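Local coordinates for protein beta-galacturonidase (PDB 6NCW) that hydrolyses beta-galacturonides as a glycoside hydrolase of family 2, and may also act on beta-glucuronides, at residues H77-L82 with T96-V101; G168-C173 with V186-G191; H295-I300 with N306-V311; E493-V498 with E546-S551. All coordinates share one frame; numbering follows the deposited sequence.

Contact 1 (H77-L82 with T96-V101)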
loop_
_atom_site.group_PDB
_atom_site.type_symbol
_atom_site.label_atom_id
_atom_site.label_comp_id
_atom_site.label_asym_id
_atom_site.label_seq_id
_atom_site.Cartn_x
_atom_site.Cartn_y
_atom_site.Cartn_z
ATOM N N HIS A 77 8.129 2.838 -32.285
ATOM C CA HIS A 77 7.603 1.764 -33.128
ATOM C C HIS A 77 7.863 2.058 -34.626
ATOM O O HIS A 77 7.745 1.181 -35.466
ATOM C CB HIS A 77 6.104 1.530 -32.876
ATOM C CG HIS A 77 5.230 2.723 -33.108
ATOM N ND1 HIS A 77 5.165 3.385 -34.317
ATOM C CD2 HIS A 77 4.339 3.339 -32.298
ATOM C CE1 HIS A 77 4.292 4.371 -34.234
ATOM N NE2 HIS A 77 3.768 4.361 -33.020
ATOM N N THR A 78 8.242 3.296 -34.944
ATOM C CA THR A 78 8.561 3.696 -36.308
ATOM C C THR A 78 9.976 4.263 -36.346
ATOM O O THR A 78 10.309 5.143 -35.547
ATOM C CB THR A 78 7.521 4.714 -36.801
ATOM O OG1 THR A 78 6.224 4.084 -36.805
ATOM C CG2 THR A 78 7.849 5.223 -38.205
ATOM N N ALA A 79 10.802 3.769 -37.279
ATOM C CA ALA A 79 12.237 4.061 -37.313
ATOM C C ALA A 79 12.658 4.687 -38.634
ATOM O O ALA A 79 12.151 4.313 -39.691
ATOM C CB ALA A 79 13.072 2.780 -37.111
ATOM N N SER A 80 13.607 5.622 -38.564
ATOM C CA SER A 80 14.367 6.105 -39.714
ATOM C C SER A 80 15.844 6.069 -39.355
ATOM O O SER A 80 16.250 6.623 -38.326
ATOM C CB SER A 80 13.982 7.527 -40.129
ATOM O OG SER A 80 12.651 7.584 -40.579
ATOM N N VAL A 81 16.641 5.426 -40.202
ATOM C CA VAL A 81 18.063 5.221 -39.960
ATOM C C VAL A 81 18.852 6.131 -40.895
ATOM O O VAL A 81 18.641 6.116 -42.112
ATOM C CB VAL A 81 18.466 3.756 -40.175
ATOM C CG1 VAL A 81 19.919 3.589 -39.832
ATOM C CG2 VAL A 81 17.584 2.816 -39.342
ATOM N N LEU A 82 19.750 6.922 -40.326
ATOM C CA LEU A 82 20.618 7.812 -41.085
ATOM C C LEU A 82 22.059 7.462 -40.759
ATOM O O LEU A 82 22.420 7.351 -39.580
ATOM C CB LEU A 82 20.359 9.282 -40.755
ATOM C CG LEU A 82 19.000 9.905 -41.097
ATOM C CD1 LEU A 82 17.969 9.584 -40.029
ATOM C CD2 LEU A 82 19.150 11.418 -41.246
ATOM N N THR A 96 9.533 -6.621 -34.512
ATOM C CA THR A 96 10.200 -7.489 -35.463
ATOM C C THR A 96 11.513 -6.851 -35.929
ATOM O O THR A 96 11.619 -5.623 -36.021
ATOM C CB THR A 96 9.304 -7.778 -36.674
ATOM O OG1 THR A 96 8.705 -6.561 -37.146
ATOM C CG2 THR A 96 8.196 -8.782 -36.300
ATOM N N PRO A 97 12.532 -7.658 -36.201
ATOM C CA PRO A 97 13.835 -7.106 -36.590
ATOM C C PRO A 97 13.852 -6.695 -38.055
ATOM O O PRO A 97 13.027 -7.126 -38.865
ATOM C CB PRO A 97 14.808 -8.265 -36.332
ATOM C CG PRO A 97 13.974 -9.496 -36.449
ATOM C CD PRO A 97 12.540 -9.131 -36.120
ATOM N N PHE A 98 14.785 -5.806 -38.370
ATOM C CA PHE A 98 14.991 -5.338 -39.741
ATOM C C PHE A 98 16.466 -4.998 -39.895
ATOM O O PHE A 98 17.210 -4.952 -38.912
ATOM C CB PHE A 98 14.098 -4.128 -40.092
ATOM C CG PHE A 98 14.372 -2.863 -39.257
ATOM C CD1 PHE A 98 13.841 -2.721 -37.980
ATOM C CD2 PHE A 98 15.132 -1.821 -39.774
ATOM C CE1 PHE A 98 14.063 -1.563 -37.231
ATOM C CE2 PHE A 98 15.369 -0.665 -39.039
ATOM C CZ PHE A 98 14.829 -0.531 -37.758
ATOM N N ASP A 99 16.900 -4.770 -41.134
ATOM C CA ASP A 99 18.305 -4.438 -41.351
ATOM C C ASP A 99 18.461 -3.366 -42.426
ATOM O O ASP A 99 17.568 -3.128 -43.244
ATOM C CB ASP A 99 19.155 -5.689 -41.697
ATOM C CG ASP A 99 18.834 -6.298 -43.078
ATOM O OD1 ASP A 99 18.140 -5.677 -43.909
ATOM O OD2 ASP A 99 19.293 -7.433 -43.329
ATOM N N VAL A 100 19.622 -2.716 -42.395
ATOM C CA VAL A 100 20.062 -1.773 -43.416
ATOM C C VAL A 100 21.380 -2.289 -43.962
ATOM O O VAL A 100 22.286 -2.622 -43.186
ATOM C CB VAL A 100 20.237 -0.353 -42.852
ATOM C CG1 VAL A 100 20.760 0.588 -43.925
ATOM C CG2 VAL A 100 18.923 0.152 -42.280
ATOM N N VAL A 101 21.483 -2.371 -45.285
ATOM C CA VAL A 101 22.690 -2.834 -45.960
ATOM C C VAL A 101 23.264 -1.681 -46.774
ATOM O O VAL A 101 22.541 -1.028 -47.533
ATOM C CB VAL A 101 22.405 -4.053 -46.849
ATOM C CG1 VAL A 101 23.660 -4.435 -47.621
ATOM C CG2 VAL A 101 21.916 -5.219 -45.985
#
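Phe-98 holds its CG between the backbone N and the carbonyl carbon (chi1 63°), which raises the ring from its strand to meet Ala-79, while Val-81 turns CG2 to the side away from its carbonyl carbon (chi1 -177°), a turn that brings this methyl to both Phe-98 and Val-100. CB of Ala-79 lies 3.8 Å from CZ of Phe-98, approaching the ring obliquely. A residue as short as alanine suits the position opposite so large a ring. CG2 of Val-81 comes to the ring edge, near its plane, 4.1 Å from CE2 of Phe-98. The same methyl is 4.2 Å from CG2 of Val-100, the two valines passing alongside each other in opposite directions. The strands belong to the two facing sheets of an all-antiparallel beta sandwich; they run nearly the same way, their axes 21° apart and 9.5 Å at closest approach. Alternate residues point into the layer between them, so Ser-80 faces away. The Phe-98 ring also stacks with His-91 and meets Phe-72. With no hydrogen bond between them, the segments cohere by dispersion forces and the exclusion of water, which suits alanine, valine and phenylalanine alike.

Contact 2 (G168-C173 with V186-G191)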
loop_
_atom_site.group_PDB
_atom_site.type_symbol
_atom_site.label_atom_id
_atom_site.label_comp_id
_atom_site.label_asym_id
_atom_site.label_seq_id
_atom_site.Cartn_x
_atom_site.Cartn_y
_atom_site.Cartn_z
ATOM N N GLY A 168 15.733 -34.459 -41.739
ATOM C CA GLY A 168 15.864 -33.014 -41.696
ATOM C C GLY A 168 16.125 -32.451 -43.070
ATOM O O GLY A 168 16.673 -33.124 -43.948
ATOM N N LYS A 169 15.735 -31.194 -43.249
ATOM C CA LYS A 169 15.901 -30.433 -44.477
ATOM C C LYS A 169 16.362 -29.028 -44.105
ATOM O O LYS A 169 15.856 -28.447 -43.143
ATOM C CB LYS A 169 14.570 -30.414 -45.248
ATOM C CG LYS A 169 14.466 -29.437 -46.386
ATOM C CD LYS A 169 13.072 -29.495 -47.018
ATOM C CE LYS A 169 12.023 -28.850 -46.114
ATOM N NZ LYS A 169 10.773 -28.478 -46.856
ATOM N N ALA A 170 17.333 -28.491 -44.837
ATOM C CA ALA A 170 17.852 -27.152 -44.598
ATOM C C ALA A 170 17.667 -26.292 -45.841
ATOM O O ALA A 170 17.830 -26.765 -46.965
ATOM C CB ALA A 170 19.326 -27.178 -44.220
ATOM N N GLU A 171 17.321 -25.029 -45.640
ATOM C CA GLU A 171 17.142 -24.092 -46.735
ATOM C C GLU A 171 17.892 -22.832 -46.355
ATOM O O GLU A 171 17.775 -22.352 -45.223
ATOM C CB GLU A 171 15.662 -23.800 -46.996
ATOM C CG GLU A 171 15.394 -22.877 -48.180
ATOM C CD GLU A 171 13.902 -22.589 -48.392
ATOM O OE1 GLU A 171 13.577 -21.602 -49.090
ATOM O OE2 GLU A 171 13.056 -23.350 -47.865
ATOM N N ILE A 172 18.698 -22.326 -47.278
ATOM C CA ILE A 172 19.578 -21.206 -47.003
ATOM C C ILE A 172 19.358 -20.154 -48.065
ATOM O O ILE A 172 19.217 -20.480 -49.247
ATOM C CB ILE A 172 21.054 -21.641 -46.973
ATOM C CG1 ILE A 172 21.200 -22.835 -46.050
ATOM C CG2 ILE A 172 21.931 -20.510 -46.488
ATOM C CD1 ILE A 172 22.589 -23.080 -45.665
ATOM N N CYS A 173 19.347 -18.896 -47.646
ATOM C CA CYS A 173 19.175 -17.763 -48.536
ATOM C C CYS A 173 20.484 -16.986 -48.604
ATOM O O CYS A 173 21.036 -16.609 -47.566
ATOM C CB CYS A 173 18.039 -16.877 -48.031
ATOM S SG CYS A 173 17.550 -15.617 -49.155
ATOM N N VAL A 186 27.834 -23.783 -50.142
ATOM C CA VAL A 186 27.515 -23.614 -48.731
ATOM C C VAL A 186 27.614 -24.975 -48.059
ATOM O O VAL A 186 26.975 -25.939 -48.498
ATOM C CB VAL A 186 26.124 -22.989 -48.529
ATOM C CG1 VAL A 186 25.718 -23.080 -47.068
ATOM C CG2 VAL A 186 26.153 -21.550 -48.966
ATOM N N GLU A 187 28.425 -25.052 -47.003
ATOM C CA GLU A 187 28.597 -26.269 -46.224
ATOM C C GLU A 187 27.814 -26.165 -44.914
ATOM O O GLU A 187 27.977 -25.198 -44.163
ATOM C CB GLU A 187 30.078 -26.525 -45.935
ATOM C CG GLU A 187 30.301 -27.770 -45.090
ATOM C CD GLU A 187 31.764 -28.148 -44.928
ATOM O OE1 GLU A 187 32.034 -29.305 -44.519
ATOM O OE2 GLU A 187 32.637 -27.291 -45.203
ATOM N N VAL A 188 27.002 -27.181 -44.625
ATOM C CA VAL A 188 26.029 -27.141 -43.533
ATOM C C VAL A 188 26.327 -28.284 -42.574
ATOM O O VAL A 188 26.345 -29.456 -42.980
ATOM C CB VAL A 188 24.581 -27.237 -44.046
ATOM C CG1 VAL A 188 23.605 -27.280 -42.871
ATOM C CG2 VAL A 188 24.251 -26.090 -44.966
ATOM N N GLU A 189 26.553 -27.948 -41.307
ATOM C CA GLU A 189 26.739 -28.932 -40.251
ATOM C C GLU A 189 25.735 -28.691 -39.134
ATOM O O GLU A 189 25.414 -27.540 -38.813
ATOM C CB GLU A 189 28.162 -28.883 -39.700
ATOM C CG GLU A 189 29.224 -29.071 -40.786
ATOM C CD GLU A 189 30.570 -29.541 -40.246
ATOM O OE1 GLU A 189 31.358 -30.122 -41.037
ATOM O OE2 GLU A 189 30.838 -29.332 -39.038
ATOM N N ILE A 190 25.238 -29.777 -38.548
ATOM C CA ILE A 190 24.305 -29.715 -37.429
ATOM C C ILE A 190 24.954 -30.435 -36.256
ATOM O O ILE A 190 25.121 -31.659 -36.286
ATOM C CB ILE A 190 22.940 -30.332 -37.771
ATOM C CG1 ILE A 190 22.348 -29.656 -39.001
ATOM C CG2 ILE A 190 21.995 -30.213 -36.584
ATOM C CD1 ILE A 190 21.077 -30.287 -39.465
ATOM N N GLY A 191 25.317 -29.679 -35.226
ATOM C CA GLY A 191 25.979 -30.254 -34.071
ATOM C C GLY A 191 27.261 -30.984 -34.410
ATOM O O GLY A 191 27.536 -32.047 -33.840
#
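The immunoglobulin-like beta sandwich of this family 2 enzyme is joined face to face here, by a strand from each of its two sheets. Ile-172, from the three-stranded sheet, inserts its terminal methyl between two valines of the opposing sheet. CD1 of Ile-172 is 3.4 Å from CG1 of Val-186, a tip-to-tip meeting closer than ordinary van der Waals contact, and 3.5 Å from CG2 of Val-188, past which the isoleucine slides in the opposite direction. The extended end of Ile-172 (chi2 -164°) carries CD1 this far out; the shorter valines offer one methyl each to it. Further along, CB of Ala-170 approaches CG1 of Val-188 at a looser 4.5 Å. Phe-195 packs against both Ala-170 and Val-188, which probably favours a small residue at that point. The strand axes come within 9.8 Å and cross at 139°, consistent with only four residues touching across these segments. Glu-187, on the outward side of its strand, alternates with the buried valines. Every touching group is aliphatic and buried, which means that shape and the exclusion of water, with no directional bond across the segments, govern how the two strands sit on each other here.

Contact 3 (H295-I300 with N306-V311)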
loop_
_atom_site.group_PDB
_atom_site.type_symbol
_atom_site.label_atom_id
_atom_site.label_comp_id
_atom_site.label_asym_id
_atom_site.label_seq_id
_atom_site.Cartn_x
_atom_site.Cartn_y
_atom_site.Cartn_z
ATOM N N HIS A 295 14.161 -13.955 -14.795
ATOM C CA HIS A 295 13.401 -13.840 -13.553
ATOM C C HIS A 295 11.921 -14.155 -13.783
ATOM O O HIS A 295 11.326 -14.945 -13.041
ATOM C CB HIS A 295 13.569 -12.449 -12.950
ATOM C CG HIS A 295 13.094 -12.362 -11.541
ATOM N ND1 HIS A 295 11.865 -11.841 -11.196
ATOM C CD2 HIS A 295 13.663 -12.785 -10.388
ATOM C CE1 HIS A 295 11.711 -11.913 -9.886
ATOM N NE2 HIS A 295 12.778 -12.499 -9.373
ATOM N N ASP A 296 11.318 -13.562 -14.823
ATOM C CA ASP A 296 9.960 -13.938 -15.218
ATOM C C ASP A 296 9.855 -15.440 -15.485
ATOM O O ASP A 296 8.906 -16.097 -15.037
ATOM C CB ASP A 296 9.508 -13.168 -16.461
ATOM C CG ASP A 296 9.108 -11.711 -16.167
ATOM O OD1 ASP A 296 9.247 -11.237 -15.010
ATOM O OD2 ASP A 296 8.675 -11.026 -17.130
ATOM N N LEU A 297 10.802 -15.999 -16.246
ATOM C CA LEU A 297 10.684 -17.406 -16.611
ATOM C C LEU A 297 10.729 -18.298 -15.376
ATOM O O LEU A 297 9.997 -19.294 -15.301
ATOM C CB LEU A 297 11.768 -17.792 -17.620
ATOM C CG LEU A 297 11.416 -17.291 -19.022
ATOM C CD1 LEU A 297 12.507 -17.560 -20.058
ATOM C CD2 LEU A 297 10.102 -17.915 -19.442
ATOM N N MET A 298 11.542 -17.932 -14.378
ATOM C CA MET A 298 11.617 -18.730 -13.158
ATOM C C MET A 298 10.332 -18.642 -12.339
ATOM O O MET A 298 9.931 -19.633 -11.722
ATOM C CB MET A 298 12.835 -18.309 -12.322
ATOM C CG MET A 298 14.152 -18.650 -13.003
ATOM S SD MET A 298 15.622 -18.387 -11.984
ATOM C CE MET A 298 15.485 -16.625 -11.535
ATOM N N LEU A 299 9.662 -17.483 -12.325
ATOM C CA LEU A 299 8.363 -17.422 -11.677
ATOM C C LEU A 299 7.356 -18.278 -12.428
ATOM O O LEU A 299 6.618 -19.067 -11.823
ATOM C CB LEU A 299 7.878 -15.973 -11.579
ATOM C CG LEU A 299 8.728 -15.055 -10.706
ATOM C CD1 LEU A 299 8.229 -13.579 -10.770
ATOM C CD2 LEU A 299 8.731 -15.556 -9.268
ATOM N N ILE A 300 7.357 -18.169 -13.757
ATOM C CA ILE A 300 6.417 -18.924 -14.579
ATOM C C ILE A 300 6.638 -20.430 -14.416
ATOM O O ILE A 300 5.676 -21.204 -14.296
ATOM C CB ILE A 300 6.534 -18.444 -16.040
ATOM C CG1 ILE A 300 5.995 -16.995 -16.142
ATOM C CG2 ILE A 300 5.835 -19.381 -16.983
ATOM C CD1 ILE A 300 6.238 -16.316 -17.501
ATOM N N ASN A 306 3.912 -24.703 -18.501
ATOM C CA ASN A 306 4.806 -25.240 -19.511
ATOM C C ASN A 306 4.775 -24.414 -20.783
ATOM O O ASN A 306 5.409 -24.795 -21.767
ATOM C CB ASN A 306 4.477 -26.711 -19.811
ATOM C CG ASN A 306 3.077 -26.915 -20.370
ATOM O OD1 ASN A 306 2.433 -25.978 -20.851
ATOM N ND2 ASN A 306 2.595 -28.164 -20.313
ATOM N N SER A 307 4.058 -23.293 -20.798
ATOM C CA SER A 307 3.895 -22.596 -22.063
ATOM C C SER A 307 3.625 -21.110 -21.840
ATOM O O SER A 307 3.066 -20.702 -20.816
ATOM C CB SER A 307 2.778 -23.244 -22.882
ATOM O OG SER A 307 2.710 -22.682 -24.178
ATOM N N ILE A 308 4.048 -20.306 -22.812
ATOM C CA ILE A 308 3.819 -18.868 -22.817
ATOM C C ILE A 308 3.233 -18.469 -24.167
ATOM O O ILE A 308 3.571 -19.047 -25.204
ATOM C CB ILE A 308 5.115 -18.083 -22.529
ATOM C CG1 ILE A 308 5.498 -18.243 -21.070
ATOM C CG2 ILE A 308 4.967 -16.611 -22.895
ATOM C CD1 ILE A 308 6.884 -17.796 -20.788
ATOM N N ARG A 309 2.340 -17.489 -24.138
ATOM C CA ARG A 309 1.717 -16.902 -25.309
ATOM C C ARG A 309 2.156 -15.441 -25.373
ATOM O O ARG A 309 1.977 -14.695 -24.400
ATOM C CB ARG A 309 0.188 -17.039 -25.208
ATOM C CG ARG A 309 -0.562 -16.269 -26.256
ATOM C CD ARG A 309 -2.062 -16.532 -26.309
ATOM N NE ARG A 309 -2.575 -15.594 -27.305
ATOM C CZ ARG A 309 -3.523 -14.686 -27.094
ATOM N NH1 ARG A 309 -4.173 -14.636 -25.931
ATOM N NH2 ARG A 309 -3.841 -13.845 -28.074
ATOM N N THR A 310 2.733 -15.036 -26.509
ATOM C CA THR A 310 3.336 -13.706 -26.683
ATOM C C THR A 310 2.267 -12.653 -27.030
ATOM O O THR A 310 2.195 -12.122 -28.143
ATOM C CB THR A 310 4.408 -13.759 -27.774
ATOM O OG1 THR A 310 3.795 -14.033 -29.040
ATOM C CG2 THR A 310 5.437 -14.855 -27.517
ATOM N N VAL A 311 1.438 -12.311 -26.042
ATOM C CA VAL A 311 0.453 -11.245 -26.260
ATOM C C VAL A 311 1.154 -9.892 -26.379
ATOM O O VAL A 311 2.000 -9.549 -25.544
ATOM C CB VAL A 311 -0.577 -11.220 -25.121
ATOM C CG1 VAL A 311 -1.415 -12.507 -25.142
ATOM C CG2 VAL A 311 0.119 -11.029 -23.738
#
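A beta-alpha-beta crossover of the TIM barrel supplies both partners: helix 290-302 connects parallel strands 268-276 and 307-309, and here it packs back on the second of them. Ile-308 carries the strand side of the contact. Its CD1 lies 3.5 Å from CD2 of Leu-297, tighter than usual for two methyls, and 3.7 Å from CD1 of Ile-300. Leu-297 and Ile-300, one helical turn apart, present a pair of methyls to the single isoleucine, whose side chain crosses both at about a right angle. Ile-300 also brings CD1 to 4.1 Å from CG1 of Ile-308, so it touches the shaft as well as the end. Beta-branched isoleucine suits the strand, and the flexible leucine, with CG beside its backbone N (chi1 -77°), can reach inward from the helix flank. Phe-319 of the next helix packs against both Leu-297 and Ile-308, and Met-298 and Leu-299 meet Pro-38 and Pro-47 of a second subunit. Neighbouring Arg-309 makes salt bridges to Glu-333 and to Glu-465, a galacturonate-binding residue, which would help fix the position of that carboxylate. Within the strand segment, CG1 of Val-311 sits 3.5 Å above the plane of the Arg-309 guanidinium, over its centre.

Contact 4 (E493-V498 with E546-S551)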
loop_
_atom_site.group_PDB
_atom_site.type_symbol
_atom_site.label_atom_id
_atom_site.label_comp_id
_atom_site.label_asym_id
_atom_site.label_seq_id
_atom_site.Cartn_x
_atom_site.Cartn_y
_atom_site.Cartn_z
ATOM N N GLU A 493 -12.093 -21.384 -9.842
ATOM C CA GLU A 493 -13.204 -21.890 -10.641
ATOM C C GLU A 493 -12.871 -21.938 -12.132
ATOM O O GLU A 493 -13.260 -22.882 -12.829
ATOM C CB GLU A 493 -14.450 -21.031 -10.415
ATOM C CG GLU A 493 -15.647 -21.577 -11.193
ATOM C CD GLU A 493 -16.902 -20.721 -11.098
ATOM O OE1 GLU A 493 -16.897 -19.740 -10.315
ATOM O OE2 GLU A 493 -17.886 -21.036 -11.822
ATOM N N GLN A 494 -12.194 -20.912 -12.649
ATOM C CA GLN A 494 -11.849 -20.875 -14.076
ATOM C C GLN A 494 -10.951 -22.036 -14.485
ATOM O O GLN A 494 -11.174 -22.664 -15.525
ATOM C CB GLN A 494 -11.177 -19.541 -14.418
ATOM C CG GLN A 494 -12.158 -18.376 -14.384
ATOM C CD GLN A 494 -11.468 -17.035 -14.445
ATOM O OE1 GLN A 494 -10.251 -16.955 -14.295
ATOM N NE2 GLN A 494 -12.241 -15.968 -14.676
ATOM N N LEU A 495 -9.925 -22.335 -13.682
ATOM C CA LEU A 495 -8.976 -23.372 -14.065
ATOM C C LEU A 495 -9.602 -24.754 -13.925
ATOM O O LEU A 495 -9.377 -25.639 -14.766
ATOM C CB LEU A 495 -7.698 -23.261 -13.221
ATOM C CG LEU A 495 -6.776 -22.055 -13.534
ATOM C CD1 LEU A 495 -5.619 -21.982 -12.563
ATOM C CD2 LEU A 495 -6.219 -22.088 -14.964
ATOM N N GLN A 496 -10.388 -24.953 -12.864
ATOM C CA GLN A 496 -11.090 -26.217 -12.683
ATOM C C GLN A 496 -11.975 -26.526 -13.889
ATOM O O GLN A 496 -12.002 -27.663 -14.368
ATOM C CB GLN A 496 -11.891 -26.168 -11.378
ATOM C CG GLN A 496 -13.102 -27.079 -11.301
ATOM C CD GLN A 496 -12.763 -28.563 -11.256
ATOM O OE1 GLN A 496 -11.726 -28.969 -10.710
ATOM N NE2 GLN A 496 -13.649 -29.391 -11.837
ATOM N N ALA A 497 -12.635 -25.513 -14.451
ATOM C CA ALA A 497 -13.516 -25.767 -15.585
ATOM C C ALA A 497 -12.726 -26.095 -16.853
ATOM O O ALA A 497 -13.051 -27.063 -17.547
ATOM C CB ALA A 497 -14.452 -24.585 -15.815
ATOM N N VAL A 498 -11.689 -25.307 -17.183
ATOM C CA VAL A 498 -10.987 -25.524 -18.451
ATOM C C VAL A 498 -10.322 -26.899 -18.475
ATOM O O VAL A 498 -10.368 -27.605 -19.485
ATOM C CB VAL A 498 -9.965 -24.391 -18.739
ATOM C CG1 VAL A 498 -10.670 -23.045 -18.858
ATOM C CG2 VAL A 498 -8.903 -24.310 -17.657
ATOM N N GLU A 546 -0.928 -18.728 -5.459
ATOM C CA GLU A 546 -0.909 -20.072 -4.881
ATOM C C GLU A 546 -2.015 -20.952 -5.457
ATOM O O GLU A 546 -1.864 -22.174 -5.506
ATOM C CB GLU A 546 -1.020 -19.994 -3.359
ATOM C CG GLU A 546 0.198 -19.352 -2.696
ATOM C CD GLU A 546 1.495 -20.099 -3.025
ATOM O OE1 GLU A 546 2.504 -19.448 -3.408
ATOM O OE2 GLU A 546 1.494 -21.346 -2.922
ATOM N N VAL A 547 -3.111 -20.346 -5.917
ATOM C CA VAL A 547 -4.193 -21.090 -6.559
ATOM C C VAL A 547 -3.756 -21.613 -7.924
ATOM O O VAL A 547 -4.047 -22.762 -8.292
ATOM C CB VAL A 547 -5.440 -20.190 -6.667
ATOM C CG1 VAL A 547 -6.322 -20.612 -7.843
ATOM C CG2 VAL A 547 -6.241 -20.261 -5.391
ATOM N N VAL A 548 -3.077 -20.772 -8.713
ATOM C CA VAL A 548 -2.578 -21.201 -10.019
ATOM C C VAL A 548 -1.512 -22.275 -9.851
ATOM O O VAL A 548 -1.505 -23.284 -10.563
ATOM C CB VAL A 548 -2.040 -19.997 -10.814
ATOM C CG1 VAL A 548 -1.347 -20.477 -12.068
ATOM C CG2 VAL A 548 -3.183 -19.025 -11.192
ATOM N N LYS A 549 -0.597 -22.069 -8.907
ATOM C CA LYS A 549 0.470 -23.030 -8.678
ATOM C C LYS A 549 -0.098 -24.390 -8.284
ATOM O O LYS A 549 0.292 -25.421 -8.842
ATOM C CB LYS A 549 1.411 -22.479 -7.610
ATOM C CG LYS A 549 2.580 -23.357 -7.230
ATOM C CD LYS A 549 3.486 -22.555 -6.295
ATOM C CE LYS A 549 4.738 -23.317 -5.918
ATOM N NZ LYS A 549 5.607 -22.465 -5.081
ATOM N N ASP A 550 -1.039 -24.411 -7.337
ATOM C CA ASP A 550 -1.676 -25.672 -6.961
ATOM C C ASP A 550 -2.283 -26.367 -8.169
ATOM O O ASP A 550 -2.150 -27.587 -8.319
ATOM C CB ASP A 550 -2.762 -25.442 -5.919
ATOM C CG ASP A 550 -2.201 -25.094 -4.553
ATOM O OD1 ASP A 550 -0.983 -25.276 -4.325
ATOM O OD2 ASP A 550 -2.992 -24.613 -3.708
ATOM N N SER A 551 -2.958 -25.611 -9.037
ATOM C CA SER A 551 -3.599 -26.213 -10.202
ATOM C C SER A 551 -2.570 -26.736 -11.200
ATOM O O SER A 551 -2.627 -27.901 -11.605
ATOM C CB SER A 551 -4.524 -25.207 -10.878
ATOM O OG SER A 551 -4.998 -25.729 -12.105
#
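Leu-495 fills the space between two helices of the TIM barrel domain and makes the tight part of this contact almost alone. Its CD1 is 3.8 Å from CB of Ser-551 and 4.1 Å from CG2 of Val-548, and it also rests on the opposite backbone, 4.0 Å from CA of Val-548. CG lies beside the backbone N of Leu-495 (chi1 -72°), and from there the branch extends across the gap to settle against residues one turn apart. Serine suits the near position because it is small: the CA atoms of Leu-495 and Ser-551 are 7.2 Å apart, and a side chain of two heavy atoms fits between them. OG of Ser-551 lies 3.8 Å from CB of Leu-495, in van der Waals contact. The valine provides a compact, buried wall on the inner side. Toward solvent the interface is loose. Gln-496 makes no contact with the partner segment, and exposed Glu-546 and Asp-550 are polar residues fitted to the watery outer surface. Val-547, between these zones, packs on Val-488, Leu-491 and Lys-492, one to two turns before Leu-495. Beneath the pair runs barrel strand 504-509, where Ile-509 receives both Leu-495 and Val-548 and Val-507 adds to the floor under Leu-495; helix 439-453 packs on helix 484-500 through Val-439 and Leu-443.

Overall arrangement
Along the chain the contacts pass from one beta sandwich to an immunoglobulin-like one and on to the TIM barrel. Contact 1 and contact 2 have centres 28 Å apart and nearest atoms about 10 Å apart; contact 1 and contact 3, also 28 Å between centres, lie on opposite sides of the chain's centre. Contact 3 and contact 4 share the barrel, their centres 17 Å apart. Contact 3 lies near the galacturonate site without lining it: the side chain of Ile-308 is about 11 Å from that of His-312 and about 14 Å from a bound glycerol. In contact 4, Leu-495 is about 11 Å, side chain to side chain, from Glu-465. Contacts 1 and 2 are remote from the site.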